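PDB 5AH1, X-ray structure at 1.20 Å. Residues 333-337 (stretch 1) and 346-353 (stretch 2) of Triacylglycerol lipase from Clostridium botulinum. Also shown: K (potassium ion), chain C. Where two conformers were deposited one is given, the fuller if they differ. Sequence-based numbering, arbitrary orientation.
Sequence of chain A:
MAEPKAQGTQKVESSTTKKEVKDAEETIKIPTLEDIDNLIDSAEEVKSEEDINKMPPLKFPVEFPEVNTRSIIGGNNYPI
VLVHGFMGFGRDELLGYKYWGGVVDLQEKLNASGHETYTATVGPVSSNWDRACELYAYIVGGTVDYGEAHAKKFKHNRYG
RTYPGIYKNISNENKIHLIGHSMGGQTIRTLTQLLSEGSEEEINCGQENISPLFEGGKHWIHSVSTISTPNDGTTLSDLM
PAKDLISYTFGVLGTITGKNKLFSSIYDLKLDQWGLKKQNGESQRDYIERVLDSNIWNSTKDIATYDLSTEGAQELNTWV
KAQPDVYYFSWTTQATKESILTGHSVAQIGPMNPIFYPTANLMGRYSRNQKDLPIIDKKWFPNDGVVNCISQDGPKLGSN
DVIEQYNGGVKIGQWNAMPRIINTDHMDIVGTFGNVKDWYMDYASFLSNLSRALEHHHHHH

Stretch 1 (333-337) TQATK
Stretch 2, residues 346-353: VAQIGPMN

The two stretches run antiparallel, pairing as strand at Thr336–Lys337 and Val346–Ala347; beyond that bridge stretch 2 turns, Met352 N bonding to Gln348 O at 3.1 Å. Gln334 is extended (phi/psi -143/138, chi1 and chi2 t), and its NE2 donates to Thr336 O at 3.0 Å. A water links the stretches here, donating to Gln348 OE1 (2.7 Å) and weakly to Gln334 O (3.1 Å).

Ala335 (-144/23) accepts Gln348 N at its O (2.9 Å, 166°). Its small side chain lets Met352, coiled by t, p, p rotamers, bring CE to 3.6 Å from Ala335 CB, an apolar contact; Pro351 CB adds a looser one, 4.4 Å from the same Ala335 CB.

Thr336 (-111/164, chi1 p), a beta-branched residue at home in a strand, faces Ala347 (-57/136) in a non-hydrogen-bonded pair, CA to CA 4.4 Å. Their side chains diverge, while Thr336 CA makes a CA-H...O contact with Val346 O at 3.2 Å.

Lys337 (-131/160) and Val346 (-133/156, chi1 m) form the hydrogen-bonded pair, CA to CA 5.6 Å: Lys337 N to Val346 O and Val346 N to Lys337 O are both 2.9 Å. On their shared face, the aliphatic part of Lys337 packs beside the branched Val346, CG 4.0 Å from CG2, while its extended p, t, t, t chain lets the charged NZ reach a water (2.7 Å) that also accepts from Ile349 N (2.9 Å).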

ATOM      1  N   THR A 333      -4.877   6.914  -8.957  1.00  8.29           N
ATOM      2  CA  THR A 333      -3.934   7.254 -10.010  1.00  8.73           C
ATOM      3  C   THR A 333      -4.338   6.565 -11.304  1.00  8.17           C
ATOM      4  O   THR A 333      -4.844   5.435 -11.281  1.00  8.06           O
ATOM      5  CB  THR A 333      -2.491   6.858  -9.611  1.00  9.07           C
ATOM      6  OG1 THR A 333      -2.507   5.638  -8.849  1.00  9.05           O
ATOM      7  CG2 THR A 333      -1.852   7.939  -8.761  1.00  9.49           C
ATOM      8  N   GLN A 334      -4.086   7.231 -12.428  1.00  9.24           N
ATOM      9  CA  GLN A 334      -4.362   6.680 -13.756  1.00  8.88           C
ATOM     10  C   GLN A 334      -3.260   7.100 -14.714  1.00  9.15           C
ATOM     11  O   GLN A 334      -2.842   8.254 -14.686  1.00  9.44           O
ATOM     12  CB  GLN A 334      -5.706   7.181 -14.282  1.00  9.50           C
ATOM     13  CG  GLN A 334      -5.975   6.724 -15.712  1.00 10.25           C
ATOM     14  CD  GLN A 334      -7.333   7.108 -16.222  1.00 11.45           C
ATOM     15  OE1 GLN A 334      -8.178   7.627 -15.490  1.00 13.24           O
ATOM     16  NE2 GLN A 334      -7.561   6.838 -17.497  1.00 13.31           N
ATOM     17  N   ALA A 335      -2.810   6.173 -15.561  1.00  9.17           N
ATOM     18  CA  ALA A 335      -1.826   6.508 -16.586  1.00  9.39           C
ATOM     19  C   ALA A 335      -2.070   5.735 -17.889  1.00  9.61           C
ATOM     20  O   ALA A 335      -1.168   5.583 -18.710  1.00 10.86           O
ATOM     21  CB  ALA A 335      -0.394   6.314 -16.086  1.00 10.87           C
ATOM     22  N   THR A 336      -3.306   5.284 -18.084  1.00  9.54           N
ATOM     23  CA  THR A 336      -3.741   4.696 -19.343  1.00  9.37           C
ATOM     24  C   THR A 336      -4.739   5.584 -20.083  1.00 10.68           C
ATOM     25  O   THR A 336      -5.344   6.501 -19.510  1.00 11.20           O
ATOM     26  CB  THR A 336      -4.409   3.325 -19.131  1.00  9.69           C
ATOM     27  OG1 THR A 336      -5.499   3.447 -18.222  1.00 10.48           O
ATOM     28  CG2 THR A 336      -3.414   2.309 -18.582  1.00 10.63           C
ATOM     29  N   LYS A 337      -4.914   5.283 -21.367  1.00 10.97           N
ATOM     30  CA  LYS A 337      -5.944   5.878 -22.211  1.00 12.62           C
ATOM     31  C   LYS A 337      -6.651   4.756 -22.942  1.00 13.43           C
ATOM     32  O   LYS A 337      -6.127   3.651 -23.059  1.00 12.44           O
ATOM     33  CB  LYS A 337      -5.323   6.835 -23.234  1.00 15.24           C
ATOM     34  CG  LYS A 337      -4.288   6.182 -24.135  1.00 18.69           C
ATOM     35  CD  LYS A 337      -3.661   7.147 -25.113  1.00 22.40           C
ATOM     36  CE  LYS A 337      -2.613   6.429 -25.956  1.00 25.46           C
ATOM     37  NZ  LYS A 337      -1.887   7.339 -26.891  1.00 27.29           N
ATOM     38  N   VAL A 346      -4.618   1.206 -22.732  1.00 10.37           N
ATOM     39  CA  VAL A 346      -3.201   1.065 -23.026  1.00 11.17           C
ATOM     40  C   VAL A 346      -2.404   2.165 -22.350  1.00 11.13           C
ATOM     41  O   VAL A 346      -2.933   3.229 -22.028  1.00 10.97           O
ATOM     42  CB  VAL A 346      -2.933   1.096 -24.539  1.00 12.71           C
ATOM     43  CG1 VAL A 346      -3.661  -0.042 -25.198  1.00 13.42           C
ATOM     44  CG2 VAL A 346      -3.365   2.415 -25.141  1.00 13.70           C
ATOM     45  N   ALA A 347      -1.126   1.908 -22.110  1.00 12.35           N
ATOM     46  CA  ALA A 347      -0.275   2.901 -21.463  1.00 14.01           C
ATOM     47  C   ALA A 347      -0.233   4.219 -22.222  1.00 14.43           C
ATOM     48  O   ALA A 347      -0.124   4.227 -23.453  1.00 15.74           O
ATOM     49  CB  ALA A 347       1.131   2.358 -21.352  1.00 14.54           C
ATOM     50  N   GLN A 348      -0.325   5.330 -21.489  1.00 13.85           N
ATOM     51  CA  GLN A 348       0.002   6.646 -22.030  1.00 15.10           C
ATOM     52  C   GLN A 348       1.512   6.793 -22.106  1.00 14.65           C
ATOM     53  O   GLN A 348       2.209   6.683 -21.102  1.00 14.83           O
ATOM     54  CB  GLN A 348      -0.520   7.770 -21.132  1.00 15.92           C
ATOM     55  CG  GLN A 348      -2.031   7.875 -20.988  1.00 17.88           C
ATOM     56  CD  GLN A 348      -2.410   8.922 -19.958  1.00 19.22           C
ATOM     57  OE1 GLN A 348      -2.653   8.612 -18.801  1.00 18.76           O
ATOM     58  NE2 GLN A 348      -2.422  10.169 -20.372  1.00 21.33           N
ATOM     59  N   ILE A 349       2.010   7.061 -23.303  0.58 15.57           N
ATOM     60  CA  ILE A 349       3.434   7.264 -23.512  0.58 16.57           C
ATOM     61  C   ILE A 349       3.833   8.627 -22.958  0.58 16.65           C
ATOM     62  O   ILE A 349       3.312   9.656 -23.387  0.58 18.13           O
ATOM     63  CB  ILE A 349       3.786   7.170 -25.009  0.58 18.07           C
ATOM     64  CG1 ILE A 349       3.228   5.871 -25.604  0.58 19.05           C
ATOM     65  CG2 ILE A 349       5.297   7.268 -25.217  0.58 18.70           C
ATOM     66  CD1 ILE A 349       3.674   4.611 -24.882  0.58 19.26           C
ATOM     67  N   GLY A 350       4.758   8.622 -22.001  1.00 15.43           N
ATOM     68  CA  GLY A 350       5.151   9.826 -21.295  1.00 14.82           C
ATOM     69  C   GLY A 350       4.880   9.603 -19.821  1.00 14.02           C
ATOM     70  O   GLY A 350       5.801   9.352 -19.038  1.00 15.66           O
ATOM     71  N   PRO A 351       3.603   9.640 -19.429  1.00 13.90           N
ATOM     72  CA  PRO A 351       3.256   9.435 -18.019  1.00 13.57           C
ATOM     73  C   PRO A 351       3.586   8.045 -17.470  1.00 12.55           C
ATOM     74  O   PRO A 351       3.967   7.930 -16.315  1.00 13.26           O
ATOM     75  CB  PRO A 351       1.739   9.677 -18.003  1.00 15.47           C
ATOM     76  CG  PRO A 351       1.488  10.550 -19.182  1.00 17.04           C
ATOM     77  CD  PRO A 351       2.439  10.077 -20.219  1.00 15.78           C
ATOM     78  N   MET A 352       3.429   7.001 -18.276  0.81 11.84           N
ATOM     79  CA  MET A 352       3.624   5.630 -17.788  0.81 11.87           C
ATOM     80  C   MET A 352       5.071   5.170 -17.884  0.81 11.72           C
ATOM     81  O   MET A 352       5.660   5.178 -18.958  0.81 12.72           O
ATOM     82  CB  MET A 352       2.743   4.653 -18.577  0.81 12.25           C
ATOM     83  CG  MET A 352       2.748   3.228 -18.040  0.81 12.23           C
ATOM     84  SD  MET A 352       1.786   3.009 -16.538  0.81 11.10           S
ATOM     85  CE  MET A 352       0.138   2.927 -17.215  0.81 11.32           C
ATOM     86  N   ASN A 353       5.635   4.753 -16.757  1.00 11.71           N
ATOM     87  CA  ASN A 353       6.949   4.141 -16.743  1.00 12.60           C
ATOM     88  C   ASN A 353       6.951   2.979 -17.742  1.00 12.01           C
ATOM     89  O   ASN A 353       6.059   2.143 -17.695  1.00 12.09           O
ATOM     90  CB  ASN A 353       7.214   3.604 -15.339  1.00 13.24           C
ATOM     91  CG  ASN A 353       8.656   3.175 -15.121  1.00 14.97           C
ATOM     92  OD1 ASN A 353       9.311   2.655 -16.023  1.00 15.82           O
ATOM     93  ND2 ASN A 353       9.144   3.357 -13.897  1.00 15.52           N
TER
HETATM   94  K     K C1456       5.859   7.806 -14.807  1.00 12.62           K
HETATM   95  O   HOH W   1      -4.453   9.522 -16.963  1.00 13.49           O
HETATM   96  O   HOH W   2       0.222   7.940 -25.349  1.00 33.00           O
HETATM   97  O   HOH W   3       6.925   7.863 -16.997  1.00 16.39           O
HETATM   98  O   HOH W   4       8.007   6.725 -14.425  1.00 16.11           O
HETATM   99  O   HOH W   5       7.113   9.994 -14.383  1.00 21.68           O